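Local coordinates for protein glutathione reductase (Bartonella henselae, PDB 3O0H) that probably catalyses the NADPH-dependent reduction of glutathione disulfide to glutathione, using a bound flavin-adenine dinucleotide and a redox-active disulfide, at residues 46-51 with 348-353; 423-428 with 441-446; 314-317 with 322-325; 374-379 with 383-388; 248-253 with 267-272. One frame throughout, in Å; residues are numbered along the deposited sequence.

Contact 1: 46-51 with 348-353; sequences GALGKR and AFENTS
Phe349, at the end of helix 334-349, reaches across to the turn that follows helix 36-47 and meets Leu48 and Lys50 there. Its CB is the part that Leu48 touches: Leu48 CD1 lies 4.1 Å from Phe349 CB, the two side chains crossing at a slant. Further out, ring atom CD1 of Phe349 comes within 3.8 Å of Lys50 CE. The turn at chi2 of Lys50 (-60°) aims the straight run CG-CD-CE alongside CD1 and CE1 of the ring, lysine and phenylalanine running past each other in opposite directions. Lys50 CG and Lys50 CE, two alternate carbons of that run, each come 4.1 Å from Phe349 CE1. Lysine suits this surface position because its apolar carbons can lean on a ring while the ammonium group can be carried on beyond it. On one face of the ring sits Ala348 CB from the same helix, 3.9 Å above the plane. Leu48 CD1 also has Glu350 OE2 at 4.3 Å, a loose approach with no bond in it. The turn owes its shape to Gly49, whose positive phi of 92° closes a Schellman motif, with Gly49 N bonded to Gly46 O at 2.8 Å. Around this partly exposed patch, Leu48 also rests on Val345 of helix 334-349 and Phe349 on Lys157, while the backbone of Arg51 pairs with Asp28 and Leu29. The patch thus joins the ends of two helices of the FAD domain beside the start of its parallel sheet, where strand 52-55 runs next to strand 27-32.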
# COMPACT_ATOMS: atom_id res chain seq x y z
N GLY B 46 -7.32 34.21 -4.86
CA GLY B 46 -7.56 35.14 -3.75
C GLY B 46 -6.30 35.36 -2.98
O GLY B 46 -5.98 36.49 -2.60
N ALA B 47 -5.53 34.29 -2.79
CA ALA B 47 -4.25 34.39 -2.09
C ALA B 47 -3.26 35.24 -2.87
O ALA B 47 -2.39 35.86 -2.27
CB ALA B 47 -3.65 32.98 -1.78
N LEU B 48 -3.39 35.28 -4.21
CA LEU B 48 -2.59 36.19 -5.01
C LEU B 48 -3.02 37.65 -4.89
O LEU B 48 -2.43 38.51 -5.50
CB LEU B 48 -2.61 35.84 -6.49
CG LEU B 48 -2.03 34.51 -6.93
CD1 LEU B 48 -2.30 34.41 -8.43
CD2 LEU B 48 -0.55 34.39 -6.63
N GLY B 49 -4.05 37.92 -4.10
CA GLY B 49 -4.47 39.29 -3.88
C GLY B 49 -5.53 39.75 -4.86
O GLY B 49 -5.84 40.92 -4.91
N LYS B 50 -6.07 38.85 -5.67
CA LYS B 50 -7.17 39.25 -6.60
C LYS B 50 -8.48 39.33 -5.82
O LYS B 50 -8.61 38.72 -4.76
CB LYS B 50 -7.34 38.25 -7.74
CG LYS B 50 -6.10 38.02 -8.57
CD LYS B 50 -5.61 39.28 -9.24
CE LYS B 50 -4.32 39.01 -9.97
NZ LYS B 50 -3.81 40.28 -10.58
N ARG B 51 -9.41 40.12 -6.33
CA ARG B 51 -10.76 40.19 -5.79
C ARG B 51 -11.59 39.10 -6.48
O ARG B 51 -11.79 39.12 -7.68
CB ARG B 51 -11.35 41.58 -6.03
CG ARG B 51 -10.42 42.69 -5.56
CD ARG B 51 -10.90 44.10 -5.95
NE ARG B 51 -11.19 44.20 -7.38
CZ ARG B 51 -12.38 44.46 -7.91
NH1 ARG B 51 -13.43 44.73 -7.12
NH2 ARG B 51 -12.53 44.50 -9.24
N ALA B 348 -3.67 32.17 -16.35
CA ALA B 348 -4.51 33.38 -16.36
C ALA B 348 -3.77 34.55 -15.73
O ALA B 348 -3.94 35.69 -16.16
CB ALA B 348 -5.77 33.12 -15.60
N PHE B 349 -2.98 34.25 -14.72
CA PHE B 349 -2.32 35.29 -13.94
C PHE B 349 -0.79 35.34 -14.11
O PHE B 349 -0.12 36.19 -13.49
CB PHE B 349 -2.72 35.10 -12.47
CG PHE B 349 -4.21 35.13 -12.26
CD1 PHE B 349 -4.93 36.28 -12.52
CD2 PHE B 349 -4.89 33.99 -11.84
CE1 PHE B 349 -6.32 36.33 -12.35
CE2 PHE B 349 -6.28 34.01 -11.67
CZ PHE B 349 -7.00 35.19 -11.93
N GLU B 350 -0.22 34.48 -14.94
CA GLU B 350 1.25 34.52 -15.16
C GLU B 350 1.60 34.37 -16.66
O GLU B 350 0.74 34.11 -17.52
CB GLU B 350 1.96 33.45 -14.31
CG GLU B 350 1.98 33.75 -12.80
CD GLU B 350 1.63 32.55 -11.91
OE1 GLU B 350 2.21 31.45 -12.10
OE2 GLU B 350 0.75 32.72 -11.02
N ASN B 351 2.88 34.59 -16.96
CA ASN B 351 3.43 34.35 -18.28
C ASN B 351 4.19 33.02 -18.28
O ASN B 351 5.41 32.97 -18.26
CB ASN B 351 4.38 35.49 -18.69
CG ASN B 351 4.94 35.29 -20.09
OD1 ASN B 351 4.37 34.54 -20.88
ND2 ASN B 351 6.06 35.95 -20.40
N THR B 352 3.44 31.93 -18.33
CA THR B 352 4.01 30.62 -18.07
C THR B 352 2.93 29.62 -18.29
O THR B 352 2.21 29.31 -17.34
CB THR B 352 4.51 30.47 -16.58
OG1 THR B 352 4.77 29.08 -16.27
CG2 THR B 352 3.47 31.00 -15.60
N SER B 353 2.77 29.16 -19.53
CA SER B 353 1.72 28.16 -19.80
C SER B 353 2.09 26.80 -19.21
O SER B 353 2.89 26.04 -19.81
CB SER B 353 1.39 28.03 -21.30

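Contact 2: 423-428 with 441-446; sequences VGAHVL and ISLKGK
Leu443 CD2 sits over one face of two successive peptide planes of strand 422-428, those joining Val423 to Gly424 and Gly424 to Ala425. The leucine's second torsion (chi2 63°) leaves CD2 as the branch anti to CA, extended toward the strand. The methyl is 3.8 Å from Gly424 N and equally 3.8 Å from Gly424 C. Val423 C and Ala425 N are each 4.0 Å from Leu443 CD2. Beyond the opposite face of the Gly424-Ala425 peptide lies the imidazole of His426, held by Thr373 through ND1 and by the carbonyl of Leu376 through NE2. Glycine fits between leucine and histidine because it brings no side chain into the space the imidazole takes up. The edges of the strand go to its neighbours in the sheet: Val423 and Gly424 both face Val414, a classic beta bulge, and Ala425 pairs with Val374. Ala425 is the residue whose side chain points at the helix, and its CB lies 4.2 Å from Leu443 CD2; a small methyl suits so near an approach of helix 432-444 to the sheet. The helix ends in a Schellman motif, with Lys446 N bonded to Leu443 O at 2.9 Å. Ser442 OG is hydrogen-bonded to Ser442 OG of the second subunit, so this helix of the dimerisation domain has the sheet on one flank and the dimer contact on another. No hydrogen bond crosses between helix and strand here. Cohesion must therefore come from burial and dispersion, with backbone amides serving as a flat surface for a methyl group.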
# COMPACT_ATOMS: atom_id res chain seq x y z
N VAL B 423 4.59 -0.23 -19.81
CA VAL B 423 3.57 0.63 -20.38
C VAL B 423 2.19 0.48 -19.77
O VAL B 423 1.29 1.27 -20.09
CB VAL B 423 3.45 0.41 -21.89
CG1 VAL B 423 4.81 0.75 -22.59
CG2 VAL B 423 2.98 -1.01 -22.23
N GLY B 424 2.01 -0.52 -18.93
CA GLY B 424 0.74 -0.69 -18.20
C GLY B 424 0.96 -1.51 -16.93
O GLY B 424 1.84 -2.37 -16.88
N ALA B 425 0.14 -1.25 -15.90
CA ALA B 425 0.21 -1.99 -14.66
C ALA B 425 -1.20 -2.03 -14.06
O ALA B 425 -1.88 -0.98 -13.96
CB ALA B 425 1.22 -1.33 -13.65
N HIS B 426 -1.59 -3.23 -13.63
CA HIS B 426 -2.96 -3.56 -13.23
C HIS B 426 -2.95 -4.44 -12.00
O HIS B 426 -2.22 -5.42 -11.95
CB HIS B 426 -3.67 -4.26 -14.40
CG HIS B 426 -3.46 -3.56 -15.69
ND1 HIS B 426 -4.05 -2.34 -15.97
CD2 HIS B 426 -2.63 -3.83 -16.73
CE1 HIS B 426 -3.62 -1.92 -17.15
NE2 HIS B 426 -2.78 -2.83 -17.64
N VAL B 427 -3.75 -4.08 -10.99
CA VAL B 427 -3.68 -4.69 -9.69
C VAL B 427 -5.11 -4.89 -9.21
O VAL B 427 -5.97 -4.01 -9.37
CB VAL B 427 -2.92 -3.82 -8.68
CG1 VAL B 427 -2.80 -4.48 -7.28
CG2 VAL B 427 -1.52 -3.43 -9.17
N LEU B 428 -5.37 -6.05 -8.64
CA LEU B 428 -6.65 -6.34 -8.02
C LEU B 428 -6.39 -7.07 -6.73
O LEU B 428 -5.67 -8.07 -6.75
CB LEU B 428 -7.54 -7.13 -8.96
CG LEU B 428 -8.81 -7.67 -8.31
CD1 LEU B 428 -9.91 -7.65 -9.34
CD2 LEU B 428 -8.62 -9.05 -7.70
N ILE B 441 4.03 6.24 -10.43
CA ILE B 441 5.19 7.12 -10.41
C ILE B 441 6.30 6.51 -11.28
O ILE B 441 6.90 7.22 -12.10
CB ILE B 441 5.70 7.29 -8.97
CG1 ILE B 441 4.60 7.96 -8.09
CG2 ILE B 441 7.02 8.12 -8.92
CD1 ILE B 441 4.99 7.90 -6.60
N SER B 442 6.55 5.21 -11.12
CA SER B 442 7.54 4.52 -11.91
C SER B 442 7.19 4.55 -13.39
O SER B 442 8.06 4.80 -14.22
CB SER B 442 7.72 3.11 -11.38
OG SER B 442 8.23 3.17 -10.05
N LEU B 443 5.92 4.34 -13.73
CA LEU B 443 5.46 4.40 -15.13
C LEU B 443 5.54 5.83 -15.71
O LEU B 443 5.95 6.01 -16.86
CB LEU B 443 4.07 3.81 -15.34
CG LEU B 443 4.04 2.30 -15.65
CD1 LEU B 443 4.58 1.54 -14.51
CD2 LEU B 443 2.65 1.80 -16.00
N LYS B 444 5.21 6.84 -14.90
CA LYS B 444 5.39 8.25 -15.33
C LYS B 444 6.85 8.50 -15.72
O LYS B 444 7.14 9.29 -16.62
CB LYS B 444 4.94 9.24 -14.22
CG LYS B 444 4.74 10.68 -14.72
CD LYS B 444 3.51 10.75 -15.65
CE LYS B 444 3.14 12.14 -16.12
NZ LYS B 444 2.12 12.00 -17.18
N GLY B 445 7.76 7.86 -15.00
CA GLY B 445 9.17 7.92 -15.24
C GLY B 445 9.69 7.08 -16.40
O GLY B 445 10.88 7.16 -16.70
N LYS B 446 8.80 6.29 -17.01
CA LYS B 446 9.14 5.37 -18.12
C LYS B 446 10.23 4.39 -17.73
O LYS B 446 11.05 3.98 -18.54
CB LYS B 446 9.49 6.15 -19.37
CG LYS B 446 8.39 7.13 -19.77
CD LYS B 446 7.42 6.58 -20.75
CE LYS B 446 6.29 7.59 -21.06
NZ LYS B 446 6.89 8.83 -21.55

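Contact 3: 314-317 with 322-325; sequences MTTN and WAVG
Met314 folds back on Ala323 and Val324 through two successive bends, at chi2 (-52°) and chi3 (-71°). They carry the thioether methyl round so that Met314 CE lies 3.4 Å from Ala323 O and 4.2 Å from Val324 CG1. An unbranched, flexible chain suits this task, since it can curl along a strand. With chi1 of Thr315 at -29°, away from a staggered value, CG2 stands over the five-membered ring of Trp322, close to the ring normal and 4.2 Å from the centroid, a CH-pi contact on one face. Thr315 OG1 lies 3.5 Å from Trp322 NE1 without a hydrogen bond between them. The two side chains run side by side in the same direction. The backbones come together in a single bridge between Thr315 and Trp322, with a hydrogen bond from Ala323 N to Met314 O (3.0 Å). Strand 321-323 is the outermost strand of the five-stranded parallel sheet in the Rossmann-type FAD domain, pairing with Ile158 and Ile160, and the chain then reaches Gly325, which touches the flavin-adenine dinucleotide and gives its N-H to Asp340. Positive phi at this residue is well suited to glycine. Trp322 is also met edge-to-face by the ring of Phe344 on helix 334-349, the helix against which Val324 packs too. Thr316 CG2 lies 4.0 Å from Trp322 C, while Thr316 OG1 bonds to the carbonyl of Ile321.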
# COMPACT_ATOMS: atom_id res chain seq x y z
N MET B 314 -6.67 25.99 -20.75
CA MET B 314 -7.97 25.90 -20.06
C MET B 314 -8.91 27.08 -20.46
O MET B 314 -9.94 27.32 -19.79
CB MET B 314 -7.84 25.82 -18.53
CG MET B 314 -6.82 24.81 -18.00
SD MET B 314 -7.13 23.22 -18.72
CE MET B 314 -8.61 22.74 -17.93
N THR B 315 -8.60 27.75 -21.56
CA THR B 315 -9.39 28.89 -22.06
C THR B 315 -10.51 28.38 -22.97
O THR B 315 -10.29 27.53 -23.87
CB THR B 315 -8.56 29.89 -22.92
OG1 THR B 315 -7.18 29.89 -22.51
CG2 THR B 315 -9.12 31.35 -22.82
N THR B 316 -11.68 28.95 -22.78
CA THR B 316 -12.75 28.82 -23.78
C THR B 316 -12.43 29.63 -25.05
O THR B 316 -11.37 30.29 -25.19
CB THR B 316 -14.16 29.24 -23.20
OG1 THR B 316 -14.26 30.67 -23.13
CG2 THR B 316 -14.40 28.61 -21.76
N ASN B 317 -13.37 29.60 -26.00
CA ASN B 317 -13.31 30.48 -27.17
C ASN B 317 -13.57 31.96 -26.87
O ASN B 317 -13.44 32.77 -27.76
CB ASN B 317 -14.25 29.97 -28.27
CG ASN B 317 -15.73 30.07 -27.87
OD1 ASN B 317 -16.10 29.73 -26.78
ND2 ASN B 317 -16.55 30.56 -28.78
N TRP B 322 -12.67 30.83 -18.75
CA TRP B 322 -11.89 29.59 -18.65
C TRP B 322 -12.81 28.55 -18.06
O TRP B 322 -13.90 28.89 -17.62
CB TRP B 322 -10.67 29.78 -17.74
CG TRP B 322 -9.47 30.57 -18.32
CD1 TRP B 322 -8.30 30.03 -18.83
CD2 TRP B 322 -9.29 31.98 -18.36
NE1 TRP B 322 -7.44 31.01 -19.19
CE2 TRP B 322 -8.02 32.23 -18.92
CE3 TRP B 322 -10.08 33.06 -17.97
CZ2 TRP B 322 -7.51 33.51 -19.12
CZ3 TRP B 322 -9.59 34.33 -18.15
CH2 TRP B 322 -8.31 34.56 -18.73
N ALA B 323 -12.40 27.27 -18.07
CA ALA B 323 -13.21 26.19 -17.45
C ALA B 323 -12.25 25.09 -17.01
O ALA B 323 -11.21 24.88 -17.65
CB ALA B 323 -14.25 25.60 -18.43
N VAL B 324 -12.59 24.40 -15.92
CA VAL B 324 -11.76 23.35 -15.33
C VAL B 324 -12.68 22.21 -14.89
O VAL B 324 -13.86 22.45 -14.58
CB VAL B 324 -10.96 23.89 -14.11
CG1 VAL B 324 -9.93 24.90 -14.58
CG2 VAL B 324 -11.88 24.53 -13.04
N GLY B 325 -12.15 20.99 -14.88
CA GLY B 325 -12.82 19.90 -14.24
C GLY B 325 -13.69 19.11 -15.13
O GLY B 325 -13.51 19.16 -16.35

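Contact 4: 374-379 with 383-388; sequences VGLSEE and HRYKRV
A short helix, 378-384, links two strands of the antiparallel sheet in the dimerisation domain; Leu376 and Tyr385 meet from just before and just after it, while Glu379 and His383 meet one turn apart inside it. Ser377 is the N-cap, its hydroxyl bonded to the amide of Asp380, a common role for serine. Within the helix, Glu379 O receives two N-H groups of His383: the ring ND1 at 3.1 Å and, more weakly, the backbone N at 3.4 Å. The ring donor sits above the carbonyl plane, and the oxygen is tilted from the imidazole plane. The glutamate chain bends at chi2 (80°) and brings Glu379 OE2 to the ring edge, 2.9 Å from His383 CE1, with carboxylate and ring planes 74° apart. Nearer the sheet, Leu376 CD1 meets the edge of the Tyr385 ring at CE2, 3.7 Å away, the side chains crossing at about a right angle. Tyr385 also rests on Val423 of strand 422-428. Chemically, a carboxylate and a carbonyl oxygen beside one imidazole would probably stabilise its protonated form, though solvent at this exposed site should soften the effect.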
# COMPACT_ATOMS: atom_id res chain seq x y z
N VAL B 374 -3.05 1.66 -14.21
CA VAL B 374 -2.35 2.78 -14.87
C VAL B 374 -1.84 2.32 -16.20
O VAL B 374 -1.36 1.21 -16.35
CB VAL B 374 -1.19 3.35 -13.95
CG1 VAL B 374 -0.24 2.28 -13.51
CG2 VAL B 374 -0.45 4.51 -14.59
N GLY B 375 -1.93 3.18 -17.19
CA GLY B 375 -1.43 2.86 -18.53
C GLY B 375 -2.28 1.85 -19.27
O GLY B 375 -3.46 1.70 -18.99
N LEU B 376 -1.66 1.15 -20.20
CA LEU B 376 -2.39 0.36 -21.18
C LEU B 376 -2.79 -1.01 -20.68
O LEU B 376 -1.96 -1.77 -20.15
CB LEU B 376 -1.56 0.18 -22.42
CG LEU B 376 -1.21 1.47 -23.19
CD1 LEU B 376 -0.28 1.10 -24.30
CD2 LEU B 376 -2.48 2.24 -23.71
N SER B 377 -4.06 -1.34 -20.89
CA SER B 377 -4.52 -2.74 -20.80
C SER B 377 -3.72 -3.64 -21.72
O SER B 377 -3.12 -3.23 -22.72
CB SER B 377 -5.99 -2.84 -21.19
OG SER B 377 -6.13 -2.57 -22.60
N GLU B 378 -3.71 -4.91 -21.37
CA GLU B 378 -3.07 -5.90 -22.17
C GLU B 378 -3.53 -5.84 -23.64
O GLU B 378 -2.71 -5.84 -24.58
CB GLU B 378 -3.33 -7.28 -21.52
CG GLU B 378 -2.83 -8.41 -22.31
CD GLU B 378 -2.72 -9.71 -21.52
OE1 GLU B 378 -2.92 -9.75 -20.28
OE2 GLU B 378 -2.37 -10.70 -22.16
N GLU B 379 -4.83 -5.70 -23.87
CA GLU B 379 -5.35 -5.72 -25.23
C GLU B 379 -4.96 -4.44 -26.02
O GLU B 379 -4.54 -4.51 -27.17
CB GLU B 379 -6.88 -5.85 -25.18
CG GLU B 379 -7.59 -5.69 -26.52
CD GLU B 379 -7.58 -6.92 -27.42
OE1 GLU B 379 -7.02 -8.01 -27.08
OE2 GLU B 379 -8.18 -6.77 -28.50
N HIS B 383 -2.14 -4.35 -29.61
CA HIS B 383 -2.38 -3.67 -30.89
C HIS B 383 -1.43 -2.50 -31.15
O HIS B 383 -1.12 -2.18 -32.30
CB HIS B 383 -3.81 -3.16 -30.95
CG HIS B 383 -4.81 -4.25 -31.12
ND1 HIS B 383 -5.62 -4.69 -30.09
CD2 HIS B 383 -5.10 -5.02 -32.19
CE1 HIS B 383 -6.38 -5.68 -30.53
NE2 HIS B 383 -6.08 -5.90 -31.80
N ARG B 384 -0.99 -1.85 -30.07
CA ARG B 384 -0.13 -0.67 -30.14
C ARG B 384 1.34 -0.97 -30.44
O ARG B 384 2.00 -0.18 -31.12
CB ARG B 384 -0.25 0.13 -28.82
CG ARG B 384 0.69 1.34 -28.66
CD ARG B 384 0.38 2.51 -29.60
NE ARG B 384 1.18 3.68 -29.22
CZ ARG B 384 2.42 3.94 -29.65
NH1 ARG B 384 3.05 3.13 -30.50
NH2 ARG B 384 3.04 5.03 -29.21
N TYR B 385 1.85 -2.08 -29.93
CA TYR B 385 3.29 -2.37 -29.98
C TYR B 385 3.55 -3.65 -30.73
O TYR B 385 2.77 -4.59 -30.60
CB TYR B 385 3.87 -2.51 -28.57
CG TYR B 385 3.81 -1.20 -27.81
CD1 TYR B 385 4.70 -0.17 -28.11
CD2 TYR B 385 2.88 -1.00 -26.83
CE1 TYR B 385 4.63 1.05 -27.42
CE2 TYR B 385 2.81 0.18 -26.15
CZ TYR B 385 3.69 1.20 -26.44
OH TYR B 385 3.57 2.38 -25.77
N LYS B 386 4.67 -3.72 -31.46
CA LYS B 386 5.04 -4.96 -32.18
C LYS B 386 5.29 -6.13 -31.20
O LYS B 386 4.89 -7.29 -31.45
CB LYS B 386 6.27 -4.72 -33.11
N ARG B 387 5.91 -5.84 -30.06
CA ARG B 387 6.19 -6.88 -29.07
C ARG B 387 5.79 -6.45 -27.67
O ARG B 387 6.22 -5.40 -27.19
CB ARG B 387 7.66 -7.27 -29.08
CG ARG B 387 7.99 -8.49 -28.20
CD ARG B 387 9.51 -8.72 -28.10
NE ARG B 387 9.88 -9.73 -27.08
CZ ARG B 387 10.08 -11.03 -27.32
NH1 ARG B 387 9.92 -11.55 -28.54
NH2 ARG B 387 10.43 -11.83 -26.32
N VAL B 388 4.97 -7.28 -27.03
CA VAL B 388 4.44 -7.01 -25.70
C VAL B 388 4.70 -8.23 -24.82
O VAL B 388 4.34 -9.36 -25.17
CB VAL B 388 2.94 -6.70 -25.76
CG1 VAL B 388 2.32 -6.63 -24.32
CG2 VAL B 388 2.72 -5.40 -26.60

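Contact 5: 248-253 with 267-272; sequences SIIYEA and VVLTNG
Leu269 CD1 is the meeting point of this contact, with Ala253 CB at 3.9 Å and Ile250 CG2 at 4.2 Å. The contact joins two sheets of what is probably the NADPH-binding domain of the family: strand 248-250, at the outer edge of a four-stranded parallel sheet, and strand 264-269, in the middle of a three-stranded antiparallel one. Leu269 has an extended chain (chi2 -173°), which carries one methyl far enough to touch both partners. Ile250 turns its CG2 branch to the leucine, and the two side chains pass at a slant. Branched aliphatic residues fill such a join well, and alanine suits the point where the chain bends in close after Glu252, itself at positive phi. In the next shell, Leu220 of strand 216-220 packs against both Ile250 and Leu269, and Val255 also supports the leucine. Backbone pairing with Leu219 and His221 holds Ile250 in the edge strand with its side chain directed at Leu269. Leu269 also opens a type I beta turn that leads into strand 274-277. Asn271 OD1 receives the amide of Gln273 there, and Gly272 N is bonded to Leu269 O at 3.2 Å.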
# COMPACT_ATOMS: atom_id res chain seq x y z
N SER B 248 -25.74 -10.96 -7.40
CA SER B 248 -26.29 -11.35 -8.67
C SER B 248 -25.94 -10.30 -9.69
O SER B 248 -26.20 -9.15 -9.47
CB SER B 248 -27.81 -11.42 -8.57
OG SER B 248 -28.17 -12.51 -7.79
N ILE B 249 -25.34 -10.72 -10.79
CA ILE B 249 -25.03 -9.83 -11.87
C ILE B 249 -25.75 -10.33 -13.11
O ILE B 249 -25.57 -11.47 -13.56
CB ILE B 249 -23.52 -9.72 -12.13
CG1 ILE B 249 -22.76 -9.34 -10.85
CG2 ILE B 249 -23.29 -8.73 -13.25
CD1 ILE B 249 -21.16 -9.13 -11.08
N ILE B 250 -26.62 -9.48 -13.62
CA ILE B 250 -27.38 -9.77 -14.77
C ILE B 250 -26.84 -8.92 -15.92
O ILE B 250 -26.88 -7.69 -15.86
CB ILE B 250 -28.88 -9.47 -14.57
CG1 ILE B 250 -29.43 -10.21 -13.35
CG2 ILE B 250 -29.69 -9.94 -15.80
CD1 ILE B 250 -30.90 -10.04 -13.18
N TYR B 251 -26.43 -9.61 -16.99
CA TYR B 251 -25.89 -8.95 -18.16
C TYR B 251 -26.90 -8.86 -19.30
O TYR B 251 -27.95 -9.48 -19.26
CB TYR B 251 -24.64 -9.68 -18.62
CG TYR B 251 -23.47 -9.49 -17.71
CD1 TYR B 251 -22.91 -8.22 -17.57
CD2 TYR B 251 -22.92 -10.54 -16.99
CE1 TYR B 251 -21.85 -7.99 -16.74
CE2 TYR B 251 -21.83 -10.31 -16.15
CZ TYR B 251 -21.30 -9.03 -16.04
OH TYR B 251 -20.24 -8.70 -15.22
N GLU B 252 -26.54 -8.08 -20.31
CA GLU B 252 -27.36 -7.75 -21.45
C GLU B 252 -28.72 -7.21 -21.00
O GLU B 252 -29.74 -7.43 -21.64
CB GLU B 252 -27.47 -8.97 -22.38
CG GLU B 252 -26.08 -9.65 -22.68
CD GLU B 252 -25.11 -8.82 -23.56
OE1 GLU B 252 -25.61 -7.91 -24.27
OE2 GLU B 252 -23.85 -9.11 -23.53
N ALA B 253 -28.69 -6.49 -19.89
CA ALA B 253 -29.89 -6.08 -19.18
C ALA B 253 -30.18 -4.59 -19.48
O ALA B 253 -29.37 -3.73 -19.17
CB ALA B 253 -29.70 -6.29 -17.66
N VAL B 267 -38.50 -4.05 -10.89
CA VAL B 267 -37.68 -3.63 -12.01
C VAL B 267 -37.92 -4.60 -13.14
O VAL B 267 -37.60 -5.79 -13.02
CB VAL B 267 -36.19 -3.58 -11.65
CG1 VAL B 267 -35.37 -3.10 -12.87
CG2 VAL B 267 -35.93 -2.63 -10.41
N VAL B 268 -38.47 -4.09 -14.24
CA VAL B 268 -38.85 -4.89 -15.36
C VAL B 268 -37.84 -4.61 -16.47
O VAL B 268 -37.68 -3.47 -16.85
CB VAL B 268 -40.28 -4.54 -15.83
CG1 VAL B 268 -40.71 -5.45 -16.98
CG2 VAL B 268 -41.28 -4.64 -14.65
N LEU B 269 -37.20 -5.67 -16.97
CA LEU B 269 -36.17 -5.60 -18.05
C LEU B 269 -36.81 -5.78 -19.38
O LEU B 269 -37.92 -6.31 -19.46
CB LEU B 269 -35.08 -6.68 -17.87
CG LEU B 269 -34.35 -6.75 -16.52
CD1 LEU B 269 -33.19 -7.75 -16.57
CD2 LEU B 269 -33.82 -5.38 -16.17
N THR B 270 -36.15 -5.36 -20.46
CA THR B 270 -36.76 -5.50 -21.80
C THR B 270 -36.97 -6.96 -22.26
O THR B 270 -37.74 -7.20 -23.18
CB THR B 270 -35.95 -4.79 -22.92
OG1 THR B 270 -34.59 -5.21 -22.84
CG2 THR B 270 -36.06 -3.27 -22.81
N ASN B 271 -36.27 -7.92 -21.64
CA ASN B 271 -36.42 -9.31 -22.00
C ASN B 271 -37.49 -10.06 -21.19
O ASN B 271 -37.63 -11.28 -21.34
CB ASN B 271 -35.09 -10.03 -21.87
CG ASN B 271 -34.72 -10.31 -20.44
OD1 ASN B 271 -35.34 -9.80 -19.50
ND2 ASN B 271 -33.71 -11.15 -20.27
N GLY B 272 -38.20 -9.36 -20.31
CA GLY B 272 -39.27 -9.95 -19.54
C GLY B 272 -38.93 -10.30 -18.10
O GLY B 272 -39.82 -10.49 -17.28

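Along the chain, contact 1 opens first, spanning from helix 36-47 to helix 334-349, and contacts 5 and 3 fall in the interval; contacts 4 and 2 follow. Contacts 1 and 3 share the FAD domain, their centres 15 Å apart, and touch where Ala348 CB packs on Trp322 CZ2 at 3.9 Å. Contacts 2 and 4, centres 12 Å apart, meet in the dimerisation domain through neighbouring strands 371-375 and 422-428. Contact 5 stands alone, its centre 52 Å from that of contact 1 and on the opposite side of the chain's centre. The five thus lie in separate modules: the FAD domain, the probable NADPH domain and the dimerisation domain.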